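Local coordinates for pheromone cOB1/lipoprotein, YaeC family (Enterococcus faecalis, PDB 4EF1) that probably binds methionine as the lipid-anchored solute-binding component of a transport system, and also serves as precursor of the sex pheromone cOB1, at residues 84-90 with 172-178; 106-110 with 153-158; 116-120 with 192-196; 185-189 with 237-241. One frame throughout, in Å; residues are numbered along the deposited sequence.

In the fold
Interactions 1 and 2 pair strands of one five-stranded sheet, interaction 3 sets helix 114-123 against an outermost strand, 193-194, and interaction 4 ties the same half of the protein to the loop leading into strand 242-243 of the six-stranded sheet. Strand 172-175 of interaction 1 lies beside 104-108 of interaction 2, where Leu174 N and Tyr106 O are 2.8 Å apart, a probable hydrogen bond; the contact centres are about 12 Å apart. Interaction 3 is nearer to interaction 1, about 8 Å between their centres, and both hold the selenomethionine, through Glu84, Asn176, Asn178 and Arg116. Interaction 4 meets interaction 1 through Pro187 and Ala240 but lies about 22 Å from interaction 2 between centres.

Interaction 1: 84-90 with 172-178. With MSE (selenomethionine), chain C.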
loop_
_atom_site.group_PDB
_atom_site.type_symbol
_atom_site.label_atom_id
_atom_site.label_comp_id
_atom_site.label_asym_id
_atom_site.label_seq_id
_atom_site.Cartn_x
_atom_site.Cartn_y
_atom_site.Cartn_z
ATOM N N GLU A 84 3.317 4.338 2.188
ATOM C CA GLU A 84 4.289 3.697 1.299
ATOM C C GLU A 84 4.260 4.419 -0.071
ATOM O O GLU A 84 3.562 3.955 -0.995
ATOM C CB GLU A 84 3.882 2.241 1.068
ATOM C CG GLU A 84 3.980 1.382 2.276
ATOM C CD GLU A 84 3.616 -0.071 2.000
ATOM O OE1 GLU A 84 3.485 -0.536 0.803
ATOM O OE2 GLU A 84 3.458 -0.740 3.031
ATOM N N PRO A 85 4.994 5.542 -0.191
ATOM C CA PRO A 85 5.074 6.263 -1.466
ATOM C C PRO A 85 5.427 5.271 -2.557
ATOM O O PRO A 85 6.448 4.562 -2.455
ATOM C CB PRO A 85 6.197 7.287 -1.225
ATOM C CG PRO A 85 6.220 7.468 0.249
ATOM C CD PRO A 85 5.905 6.118 0.804
ATOM N N VAL A 86 4.540 5.156 -3.538
ATOM C CA VAL A 86 4.637 4.132 -4.561
ATOM C C VAL A 86 5.545 4.597 -5.724
ATOM O O VAL A 86 5.581 5.777 -6.118
ATOM C CB VAL A 86 3.224 3.756 -5.069
ATOM C CG1 VAL A 86 2.631 4.903 -5.890
ATOM C CG2 VAL A 86 3.235 2.435 -5.836
ATOM N N GLY A 87 6.309 3.653 -6.245
ATOM C CA GLY A 87 7.191 3.918 -7.368
ATOM C C GLY A 87 6.884 3.198 -8.666
ATOM O O GLY A 87 6.227 2.140 -8.681
ATOM N N LEU A 88 7.392 3.797 -9.739
ATOM C CA LEU A 88 7.458 3.192 -11.054
ATOM C C LEU A 88 8.900 2.722 -11.173
ATOM O O LEU A 88 9.831 3.487 -10.868
ATOM C CB LEU A 88 7.136 4.178 -12.191
ATOM C CG LEU A 88 5.678 4.495 -12.537
ATOM C CD1 LEU A 88 5.674 5.727 -13.447
ATOM C CD2 LEU A 88 4.922 3.317 -13.161
ATOM N N TYR A 89 9.069 1.484 -11.675
ATOM C CA TYR A 89 10.380 0.813 -11.809
ATOM C C TYR A 89 10.597 0.314 -13.236
ATOM O O TYR A 89 9.650 0.009 -13.951
ATOM C CB TYR A 89 10.455 -0.355 -10.836
ATOM C CG TYR A 89 10.232 0.018 -9.376
ATOM C CD1 TYR A 89 8.956 0.187 -8.861
ATOM C CD2 TYR A 89 11.310 0.127 -8.499
ATOM C CE1 TYR A 89 8.749 0.522 -7.530
ATOM C CE2 TYR A 89 11.127 0.454 -7.162
ATOM C CZ TYR A 89 9.862 0.645 -6.674
ATOM O OH TYR A 89 9.676 0.967 -5.351
ATOM N N SER A 90 11.857 0.293 -13.664
ATOM C CA SER A 90 12.251 -0.191 -15.007
ATOM C C SER A 90 13.717 -0.532 -14.985
ATOM O O SER A 90 14.492 0.238 -14.477
ATOM C CB SER A 90 12.055 0.890 -16.050
ATOM O OG SER A 90 12.472 0.474 -17.367
ATOM N N ALA A 172 7.838 0.518 -18.037
ATOM C CA ALA A 172 7.923 0.721 -16.571
ATOM C C ALA A 172 6.730 0.044 -15.886
ATOM O O ALA A 172 5.694 -0.186 -16.520
ATOM C CB ALA A 172 7.991 2.204 -16.220
ATOM N N VAL A 173 6.905 -0.266 -14.596
ATOM C CA VAL A 173 5.968 -1.060 -13.815
ATOM C C VAL A 173 5.692 -0.337 -12.469
ATOM O O VAL A 173 6.639 0.029 -11.791
ATOM C CB VAL A 173 6.545 -2.493 -13.559
ATOM C CG1 VAL A 173 5.546 -3.411 -12.832
ATOM C CG2 VAL A 173 6.933 -3.177 -14.887
ATOM N N LEU A 174 4.419 -0.092 -12.113
ATOM C CA LEU A 174 4.065 0.400 -10.740
ATOM C C LEU A 174 4.035 -0.795 -9.761
ATOM O O LEU A 174 3.286 -1.731 -9.981
ATOM C CB LEU A 174 2.694 1.081 -10.737
ATOM C CG LEU A 174 2.320 1.961 -9.519
ATOM C CD1 LEU A 174 3.037 3.332 -9.561
ATOM C CD2 LEU A 174 0.813 2.123 -9.461
ATOM N N ILE A 175 4.861 -0.772 -8.722
ATOM C CA ILE A 175 4.964 -1.863 -7.766
ATOM C C ILE A 175 4.629 -1.296 -6.379
ATOM O O ILE A 175 5.288 -0.361 -5.948
ATOM C CB ILE A 175 6.384 -2.476 -7.712
ATOM C CG1 ILE A 175 6.867 -2.909 -9.123
ATOM C CG2 ILE A 175 6.385 -3.603 -6.708
ATOM C CD1 ILE A 175 8.282 -3.440 -9.148
ATOM N N ASN A 176 3.619 -1.843 -5.683
ATOM C CA ASN A 176 3.333 -1.381 -4.318
ATOM C C ASN A 176 4.598 -1.653 -3.479
ATOM O O ASN A 176 5.248 -2.690 -3.615
ATOM C CB ASN A 176 2.115 -2.091 -3.679
ATOM C CG ASN A 176 0.830 -1.890 -4.445
ATOM O OD1 ASN A 176 0.519 -2.678 -5.351
ATOM N ND2 ASN A 176 0.037 -0.898 -4.044
ATOM N N SER A 177 4.951 -0.717 -2.619
ATOM C CA SER A 177 6.226 -0.786 -1.870
ATOM C C SER A 177 6.399 -2.007 -0.998
ATOM O O SER A 177 7.521 -2.467 -0.845
ATOM C CB SER A 177 6.456 0.474 -1.063
ATOM O OG SER A 177 6.523 1.589 -1.917
ATOM N N ASN A 178 5.300 -2.542 -0.458
ATOM C CA ASN A 178 5.375 -3.760 0.360
ATOM C C ASN A 178 6.002 -4.898 -0.435
ATOM O O ASN A 178 6.922 -5.574 0.036
ATOM C CB ASN A 178 4.008 -4.137 0.984
ATOM C CG ASN A 178 3.017 -4.683 0.005
ATOM O OD1 ASN A 178 2.387 -3.932 -0.727
ATOM N ND2 ASN A 178 2.881 -6.028 -0.026
HETATM N N MSE C 301 0.965 -1.611 1.142
HETATM C CA MSE C 301 0.194 -1.165 -0.086
HETATM C C MSE C 301 0.428 0.308 -0.433
HETATM O O MSE C 301 0.425 1.160 0.468
HETATM O OXT MSE C 301 0.543 0.669 -1.635
HETATM C CB MSE C 301 -1.301 -1.458 0.039
HETATM C CG MSE C 301 -2.130 -1.196 -1.224
HETATM SE SE MSE C 301 -4.011 -1.333 -0.846
HETATM C CE MSE C 301 -4.153 -3.289 -0.503
HETATM O O HOH W 1 3.044 1.523 -2.394
HETATM O O HOH W 2 8.130 3.654 -0.592
HETATM O O HOH W 3 7.141 1.230 -4.605
#
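With its CG anti to the carbonyl carbon (chi1 -67°) and the chain extended beyond, Glu84 carries its carboxylate to the start of helix 177-182, where Asn178, its CG lodged between backbone N and carbonyl carbon (chi1 73°), turns its amide toward the bound selenomethionine. Both residues stand just beyond the antiparallel pair of strands 87-89 and 172-175, in one lobe of a fold of the periplasmic binding protein type, whose ligand sits between two lobes. The amino nitrogen of selenomethionine donates to Glu84 OE1 at 2.8 Å and, weakly, to Asn178 OD1, which Tyr41 also engages. The backbone N of Asn178 adds a weak, bent bond to that OE1, while His82 holds OE2. At the other end of the ligand head group, Asn176 ND2, also bonded to Asp113, meets OXT at 2.9 Å almost in line with its N-H.

Along the strands, Tyr89 and Val173 exchange backbone bonds in both directions. The side chains of Tyr89 and Ile175 cross at about a right angle, with Tyr89 CD1 3.7 Å from Ile175 CD1, whereas Leu88 CD2 packs on Leu174 CB at 4.0 Å on the other face of the sheet. One water joins Glu84 O, Ser177 N and the ligand OXT; another, farther along the strands, in the plane of the Tyr89 ring and 2.7 Å from its OH, donates to Ile175 O and to Ser177 OG.

Interaction 2: 106-110 with 153-158; sequences YVSSS and NHESDP
Asn153 lies flat over one face of the Tyr106 ring, its CB 3.9 Å from the ring centroid in a CH-pi contact. Because CG is anti to the backbone N (chi1 -177°), the amide lies over the CE2 side of the ring, stacked with only 14° between the planes and with Asn153 CG 3.6 Å from Tyr106 CE2.

Two backbone hydrogen bonds join these parallel strands. Val107 N donates to Asn153 O, almost perfectly straight, and farther on Ser109 N reaches Ser156 O at 2.8 Å along a more bent path. Between them the chain at His154 and Glu155 leaves the regular ladder, and His154 CA makes a CA-H...O contact of 3.2 Å with Val107 O.

Two side chains close local turns: Asn153 OD1 accepts from Glu155 N in an Asx turn, and Ser108 OG accepts from Ser110 N in an ST turn. On the more exposed side a water takes the proton of Ser109 OG and donates to Glu155 O and Asp157 OD1, bridging the segments.

Apolar packing is slighter: Pro158 CG packs on Ser108 CB at 3.7 Å.

Strand 151-156 is thus added as an outermost strand to 104-108, whose Tyr106 makes backbone bonds to Ala172 and Leu174 of the next strand. Helix 161-166 contributes Leu164 against Tyr106 and Met161 against Ser108, while Trp114 and Val117 of helix 114-123 pack on Val107.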
loop_
_atom_site.group_PDB
_atom_site.type_symbol
_atom_site.label_atom_id
_atom_site.label_comp_id
_atom_site.label_asym_id
_atom_site.label_seq_id
_atom_site.Cartn_x
_atom_site.Cartn_y
_atom_site.Cartn_z
ATOM N N TYR A 106 2.830 -0.560 -17.086
ATOM C CA TYR A 106 2.130 -1.663 -16.419
ATOM C C TYR A 106 1.807 -1.310 -14.973
ATOM O O TYR A 106 2.693 -0.899 -14.208
ATOM C CB TYR A 106 2.955 -2.970 -16.432
ATOM C CG TYR A 106 2.876 -3.734 -17.726
ATOM C CD1 TYR A 106 3.487 -3.242 -18.870
ATOM C CD2 TYR A 106 2.173 -4.972 -17.823
ATOM C CE1 TYR A 106 3.416 -3.939 -20.060
ATOM C CE2 TYR A 106 2.087 -5.645 -19.028
ATOM C CZ TYR A 106 2.728 -5.138 -20.129
ATOM O OH TYR A 106 2.664 -5.808 -21.327
ATOM N N VAL A 107 0.513 -1.399 -14.655
ATOM C CA VAL A 107 0.013 -1.137 -13.304
ATOM C C VAL A 107 -0.876 -2.322 -12.925
ATOM O O VAL A 107 -1.348 -3.063 -13.810
ATOM C CB VAL A 107 -0.743 0.209 -13.196
ATOM C CG1 VAL A 107 0.156 1.372 -13.612
ATOM C CG2 VAL A 107 -2.046 0.180 -13.987
ATOM N N SER A 108 -1.074 -2.565 -11.625
ATOM C CA SER A 108 -1.945 -3.682 -11.219
ATOM C C SER A 108 -3.426 -3.418 -11.583
ATOM O O SER A 108 -3.790 -2.316 -11.979
ATOM C CB SER A 108 -1.847 -3.977 -9.719
ATOM O OG SER A 108 -2.690 -3.123 -8.995
ATOM N N SER A 109 -4.259 -4.439 -11.434
ATOM C CA SER A 109 -5.708 -4.337 -11.627
ATOM C C SER A 109 -6.450 -3.642 -10.472
ATOM O O SER A 109 -7.675 -3.491 -10.541
ATOM C CB SER A 109 -6.283 -5.750 -11.790
ATOM O OG SER A 109 -5.885 -6.535 -10.667
ATOM N N SER A 110 -5.735 -3.226 -9.430
ATOM C CA SER A 110 -6.337 -2.605 -8.268
ATOM C C SER A 110 -6.623 -1.144 -8.601
ATOM O O SER A 110 -5.722 -0.312 -8.611
ATOM C CB SER A 110 -5.451 -2.739 -7.021
ATOM O OG SER A 110 -6.063 -2.166 -5.859
ATOM N N ASN A 153 -1.352 -0.897 -19.325
ATOM C CA ASN A 153 -1.854 -2.256 -19.085
ATOM C C ASN A 153 -2.119 -2.416 -17.587
ATOM O O ASN A 153 -1.175 -2.324 -16.765
ATOM C CB ASN A 153 -0.864 -3.279 -19.580
ATOM C CG ASN A 153 -1.347 -4.713 -19.432
ATOM O OD1 ASN A 153 -1.750 -5.143 -18.357
ATOM N ND2 ASN A 153 -1.278 -5.451 -20.513
ATOM N N HIS A 154 -3.399 -2.642 -17.251
ATOM C CA HIS A 154 -3.855 -2.810 -15.847
ATOM C C HIS A 154 -4.515 -4.162 -15.590
ATOM O O HIS A 154 -5.458 -4.290 -14.800
ATOM C CB HIS A 154 -4.768 -1.645 -15.481
ATOM C CG HIS A 154 -5.968 -1.479 -16.404
ATOM N ND1 HIS A 154 -6.999 -2.332 -16.411
ATOM C CD2 HIS A 154 -6.257 -0.514 -17.358
ATOM C CE1 HIS A 154 -7.920 -1.926 -17.320
ATOM N NE2 HIS A 154 -7.485 -0.812 -17.884
ATOM N N GLU A 155 -3.995 -5.207 -16.225
ATOM C CA GLU A 155 -4.592 -6.553 -16.151
ATOM C C GLU A 155 -4.061 -7.426 -15.002
ATOM O O GLU A 155 -4.769 -8.278 -14.538
ATOM C CB GLU A 155 -4.320 -7.288 -17.458
ATOM C CG GLU A 155 -4.821 -6.581 -18.688
ATOM C CD GLU A 155 -6.324 -6.451 -18.678
ATOM O OE1 GLU A 155 -7.003 -7.499 -18.697
ATOM O OE2 GLU A 155 -6.827 -5.320 -18.665
ATOM N N SER A 156 -2.820 -7.222 -14.569
ATOM C CA SER A 156 -2.177 -8.121 -13.630
ATOM C C SER A 156 -2.417 -7.853 -12.140
ATOM O O SER A 156 -2.607 -6.725 -11.710
ATOM C CB SER A 156 -0.662 -8.146 -13.917
ATOM O OG SER A 156 -0.442 -8.759 -15.176
ATOM N N ASP A 157 -2.372 -8.921 -11.354
ATOM C CA ASP A 157 -2.544 -8.836 -9.908
ATOM C C ASP A 157 -1.390 -8.088 -9.273
ATOM O O ASP A 157 -0.268 -8.184 -9.739
ATOM C CB ASP A 157 -2.607 -10.232 -9.241
ATOM C CG ASP A 157 -3.822 -11.057 -9.669
ATOM O OD1 ASP A 157 -4.816 -10.515 -10.197
ATOM O OD2 ASP A 157 -3.750 -12.292 -9.470
ATOM N N PRO A 158 -1.661 -7.338 -8.186
ATOM C CA PRO A 158 -0.624 -6.675 -7.466
ATOM C C PRO A 158 0.581 -7.545 -7.046
ATOM O O PRO A 158 1.725 -7.069 -7.081
ATOM C CB PRO A 158 -1.355 -6.170 -6.214
ATOM C CG PRO A 158 -2.732 -5.901 -6.674
ATOM C CD PRO A 158 -3.010 -6.974 -7.677
HETATM O O HOH W 4 -0.693 -5.169 -15.363
HETATM O O HOH W 5 -5.698 -8.983 -12.053
#

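Interaction 3: 116-120 with 192-196. With MSE (selenomethionine), chain C.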
loop_
_atom_site.group_PDB
_atom_site.type_symbol
_atom_site.label_atom_id
_atom_site.label_comp_id
_atom_site.label_asym_id
_atom_site.label_seq_id
_atom_site.Cartn_x
_atom_site.Cartn_y
_atom_site.Cartn_z
ATOM N N ARG A 116 -2.598 7.024 -8.439
ATOM C CA ARG A 116 -1.225 7.189 -7.999
ATOM C C ARG A 116 -0.232 7.214 -9.175
ATOM O O ARG A 116 0.662 8.036 -9.192
ATOM C CB ARG A 116 -0.873 6.090 -7.012
ATOM C CG ARG A 116 -1.827 5.959 -5.818
ATOM C CD ARG A 116 -1.489 4.864 -4.846
ATOM N NE ARG A 116 -0.413 5.184 -3.899
ATOM C CZ ARG A 116 0.061 4.326 -3.005
ATOM N NH1 ARG A 116 -0.497 3.117 -2.863
ATOM N NH2 ARG A 116 1.026 4.699 -2.190
ATOM N N VAL A 117 -0.370 6.306 -10.136
ATOM C CA VAL A 117 0.461 6.355 -11.343
ATOM C C VAL A 117 0.110 7.611 -12.151
ATOM O O VAL A 117 1.000 8.264 -12.707
ATOM C CB VAL A 117 0.359 5.079 -12.214
ATOM C CG1 VAL A 117 -0.972 5.065 -12.975
ATOM C CG2 VAL A 117 1.554 5.001 -13.183
ATOM N N LEU A 118 -1.189 7.969 -12.192
ATOM C CA LEU A 118 -1.622 9.179 -12.871
ATOM C C LEU A 118 -0.997 10.453 -12.223
ATOM O O LEU A 118 -0.545 11.327 -12.967
ATOM C CB LEU A 118 -3.161 9.268 -12.923
ATOM C CG LEU A 118 -3.890 8.235 -13.803
ATOM C CD1 LEU A 118 -5.393 8.443 -13.796
ATOM C CD2 LEU A 118 -3.399 8.296 -15.234
ATOM N N THR A 119 -0.954 10.532 -10.869
ATOM C CA THR A 119 -0.337 11.680 -10.185
ATOM C C THR A 119 1.183 11.685 -10.441
ATOM O O THR A 119 1.790 12.742 -10.597
ATOM C CB THR A 119 -0.545 11.732 -8.641
ATOM O OG1 THR A 119 0.210 10.704 -7.976
ATOM C CG2 THR A 119 -2.030 11.682 -8.250
ATOM N N ILE A 120 1.799 10.514 -10.477
ATOM C CA ILE A 120 3.256 10.455 -10.758
ATOM C C ILE A 120 3.533 11.053 -12.181
ATOM O O ILE A 120 4.354 11.928 -12.338
ATOM C CB ILE A 120 3.823 9.038 -10.613
ATOM C CG1 ILE A 120 3.863 8.618 -9.139
ATOM C CG2 ILE A 120 5.209 8.918 -11.298
ATOM C CD1 ILE A 120 4.069 7.135 -8.938
ATOM N N ILE A 192 12.226 4.913 -10.776
ATOM C CA ILE A 192 12.531 5.993 -11.735
ATOM C C ILE A 192 11.674 7.253 -11.461
ATOM O O ILE A 192 12.004 8.318 -11.903
ATOM C CB ILE A 192 12.419 5.552 -13.242
ATOM C CG1 ILE A 192 10.998 5.177 -13.667
ATOM C CG2 ILE A 192 13.342 4.386 -13.540
ATOM C CD1 ILE A 192 10.906 4.847 -15.168
ATOM N N ALA A 193 10.572 7.079 -10.753
ATOM C CA ALA A 193 9.662 8.178 -10.368
ATOM C C ALA A 193 8.930 7.676 -9.146
ATOM O O ALA A 193 8.618 6.503 -9.066
ATOM C CB ALA A 193 8.690 8.521 -11.492
ATOM N N LEU A 194 8.729 8.546 -8.176
ATOM C CA LEU A 194 8.107 8.199 -6.902
ATOM C C LEU A 194 6.959 9.154 -6.582
ATOM O O LEU A 194 7.065 10.343 -6.777
ATOM C CB LEU A 194 9.159 8.277 -5.796
ATOM C CG LEU A 194 8.894 7.516 -4.486
ATOM C CD1 LEU A 194 8.833 6.022 -4.752
ATOM C CD2 LEU A 194 9.987 7.878 -3.475
ATOM N N GLU A 195 5.899 8.617 -6.052
ATOM C CA GLU A 195 4.732 9.384 -5.567
ATOM C C GLU A 195 5.180 10.392 -4.523
ATOM O O GLU A 195 6.069 10.092 -3.688
ATOM C CB GLU A 195 3.751 8.408 -4.939
ATOM C CG GLU A 195 2.471 8.992 -4.355
ATOM C CD GLU A 195 1.646 7.894 -3.741
ATOM O OE1 GLU A 195 2.211 7.134 -2.974
ATOM O OE2 GLU A 195 0.431 7.809 -3.990
ATOM N N LYS A 196 4.653 11.604 -4.601
ATOM C CA LYS A 196 5.179 12.652 -3.718
ATOM C C LYS A 196 4.294 12.874 -2.511
ATOM O O LYS A 196 4.804 12.960 -1.406
ATOM C CB LYS A 196 5.552 13.935 -4.469
ATOM C CG LYS A 196 4.451 14.835 -4.953
ATOM C CD LYS A 196 5.087 16.042 -5.634
ATOM C CE LYS A 196 4.040 16.981 -6.211
ATOM N NZ LYS A 196 4.636 18.024 -7.084
HETATM N N MSE C 301 0.965 -1.611 1.142
HETATM C CA MSE C 301 0.194 -1.165 -0.086
HETATM C C MSE C 301 0.428 0.308 -0.433
HETATM O O MSE C 301 0.425 1.160 0.468
HETATM O OXT MSE C 301 0.543 0.669 -1.635
HETATM C CB MSE C 301 -1.301 -1.458 0.039
HETATM C CG MSE C 301 -2.130 -1.196 -1.224
HETATM SE SE MSE C 301 -4.011 -1.333 -0.846
HETATM C CE MSE C 301 -4.153 -3.289 -0.503
HETATM O O HOH W 6 2.807 12.036 -6.937
HETATM O O HOH W 7 -0.669 9.870 -5.337
#
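The guanidinium of Arg116 meets two carboxylates at its edges, in its own plane: that of Glu195 along the NE and NH2 side, and that of the bound selenomethionine beside NH1. The grip on Glu195 is side-on and doubled, a salt bridge with NE to OE2 and NH2 to OE1, each 2.8 Å. OE1 uses its syn lone pair; OE2 is also met on the syn side but 30° out of the carboxylate plane, as the two flat groups are tilted against each other. A bend at chi3 (79°) in the otherwise extended arginine turns this edge to Glu195 while NH1 reaches the ligand OXT at 2.9 Å. Glu195 is therefore a second-shell residue that fixes the rotation of a ligand-binding arginine in the pocket of this binding-protein fold. Its OE1 also accepts from Val86 N, and Asp113 forms a salt bridge with Arg116 NH1; together these acids probably temper the charge of the arginine.

Behind the ion pair, a water donates to Glu195 OE2. One turn along the helix from Arg116, Ile120 sets CG2 against Ala193 CB at 3.5 Å and CG1 against Glu195 N at 3.7 Å.

Helix 114-123 lies over the face of the sheet that carries Leu88 and Leu174: strand 193-194 is outermost, bonded to 87-89 through Leu88, and Ile120 packs further on Leu88 and on Leu174 of strand 172-175.

Interaction 4: 185-189 with 237-241; sequences LNPKK and WNGAI
Pro187 and Ala240 form the close part of this contact, the methyl CB of Ala240 lying 3.8 Å from Pro187 CD and 4.0 Å from CG. Both residues are buried. Toward solvent the packing thins out into the long side chain of Lys188, which bends at chi3 (78°) and lays CD 3.5 Å from Gly239 O. Its NZ stays 3.7 Å from Asn238 O, and no hydrogen bond crosses between the segments. Two local motifs present these surfaces. Residues 237-240 make a type I' beta turn, closed by Ala240 N to Trp237 O at 3.1 Å, with Asn238 and Gly239 at positive phi. Facing it, Asn186 is the N-cap of the short, weakly bonded helix at about 187-190: its OD1 accepts from Lys188 N, the donor lying well above the plane of the amide carbonyl. The turn leads from helix 227-236 into strand 242-243 of the six-stranded sheet, whereas helix 187-190 belongs with the five-stranded one, and the contact thus spans the two halves of the binding-protein fold. Behind the buried pair, Pro187 also packs on Tyr89, Ser177 and Leu194, while Trp237 turns to Val13, Pro14 and Glu17 of helix 12-28.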
loop_
_atom_site.group_PDB
_atom_site.type_symbol
_atom_site.label_atom_id
_atom_site.label_comp_id
_atom_site.label_asym_id
_atom_site.label_seq_id
_atom_site.Cartn_x
_atom_site.Cartn_y
_atom_site.Cartn_z
ATOM N N LEU A 185 14.045 -4.141 -3.462
ATOM C CA LEU A 185 14.065 -2.848 -4.097
ATOM C C LEU A 185 13.927 -1.763 -3.012
ATOM O O LEU A 185 13.200 -1.931 -2.032
ATOM C CB LEU A 185 12.930 -2.712 -5.111
ATOM C CG LEU A 185 12.991 -3.623 -6.347
ATOM C CD1 LEU A 185 11.704 -3.522 -7.165
ATOM C CD2 LEU A 185 14.213 -3.372 -7.220
ATOM N N ASN A 186 14.648 -0.666 -3.187
ATOM C CA ASN A 186 14.514 0.513 -2.306
ATOM C C ASN A 186 13.805 1.581 -3.121
ATOM O O ASN A 186 14.422 2.141 -4.017
ATOM C CB ASN A 186 15.876 1.012 -1.878
ATOM C CG ASN A 186 15.801 2.232 -0.975
ATOM O OD1 ASN A 186 14.727 2.823 -0.690
ATOM N ND2 ASN A 186 16.959 2.616 -0.507
ATOM N N PRO A 187 12.522 1.862 -2.811
ATOM C CA PRO A 187 11.750 2.884 -3.534
ATOM C C PRO A 187 12.428 4.240 -3.681
ATOM O O PRO A 187 12.357 4.826 -4.771
ATOM C CB PRO A 187 10.471 2.994 -2.715
ATOM C CG PRO A 187 10.289 1.624 -2.159
ATOM C CD PRO A 187 11.676 1.181 -1.805
ATOM N N LYS A 188 13.139 4.703 -2.642
ATOM C CA LYS A 188 13.754 6.026 -2.692
ATOM C C LYS A 188 15.039 6.118 -3.510
ATOM O O LYS A 188 15.529 7.215 -3.716
ATOM C CB LYS A 188 13.984 6.557 -1.270
ATOM C CG LYS A 188 12.688 6.884 -0.557
ATOM C CD LYS A 188 12.879 7.396 0.843
ATOM C CE LYS A 188 13.309 8.857 0.896
ATOM N NZ LYS A 188 14.092 9.069 2.139
ATOM N N LYS A 189 15.567 4.979 -3.954
ATOM C CA LYS A 189 16.777 4.917 -4.738
ATOM C C LYS A 189 16.573 4.232 -6.089
ATOM O O LYS A 189 17.052 4.733 -7.095
ATOM C CB LYS A 189 17.873 4.224 -3.870
ATOM N N TRP A 237 13.782 0.901 7.137
ATOM C CA TRP A 237 13.611 0.970 5.697
ATOM C C TRP A 237 14.029 2.260 5.061
ATOM O O TRP A 237 13.631 2.549 3.917
ATOM C CB TRP A 237 12.159 0.600 5.329
ATOM C CG TRP A 237 11.869 -0.843 5.714
ATOM C CD1 TRP A 237 12.273 -2.006 5.051
ATOM C CD2 TRP A 237 11.116 -1.307 6.875
ATOM N NE1 TRP A 237 11.819 -3.112 5.700
ATOM C CE2 TRP A 237 11.105 -2.769 6.799
ATOM C CE3 TRP A 237 10.439 -0.680 7.908
ATOM C CZ2 TRP A 237 10.466 -3.549 7.753
ATOM C CZ3 TRP A 237 9.784 -1.470 8.870
ATOM C CH2 TRP A 237 9.792 -2.870 8.786
ATOM N N ASN A 238 14.814 3.042 5.799
ATOM C CA ASN A 238 15.415 4.290 5.348
ATOM C C ASN A 238 14.489 5.265 4.671
ATOM O O ASN A 238 14.818 5.806 3.623
ATOM C CB ASN A 238 16.675 3.984 4.511
ATOM C CG ASN A 238 17.807 3.462 5.386
ATOM O OD1 ASN A 238 18.219 2.306 5.267
ATOM N ND2 ASN A 238 18.266 4.298 6.332
ATOM N N GLY A 239 13.321 5.482 5.271
ATOM C CA GLY A 239 12.359 6.420 4.742
ATOM C C GLY A 239 11.396 5.944 3.693
ATOM O O GLY A 239 10.504 6.684 3.345
ATOM N N ALA A 240 11.539 4.728 3.164
ATOM C CA ALA A 240 10.570 4.208 2.195
ATOM C C ALA A 240 9.205 3.926 2.837
ATOM O O ALA A 240 8.163 3.979 2.169
ATOM C CB ALA A 240 11.126 2.971 1.500
ATOM N N ILE A 241 9.221 3.642 4.147
ATOM C CA ILE A 241 7.995 3.394 4.930
ATOM C C ILE A 241 7.890 4.592 5.879
ATOM O O ILE A 241 8.797 4.848 6.663
ATOM C CB ILE A 241 8.057 2.044 5.690
ATOM C CG1 ILE A 241 8.442 0.863 4.738
ATOM C CG2 ILE A 241 6.728 1.773 6.413
ATOM C CD1 ILE A 241 7.534 0.583 3.550
#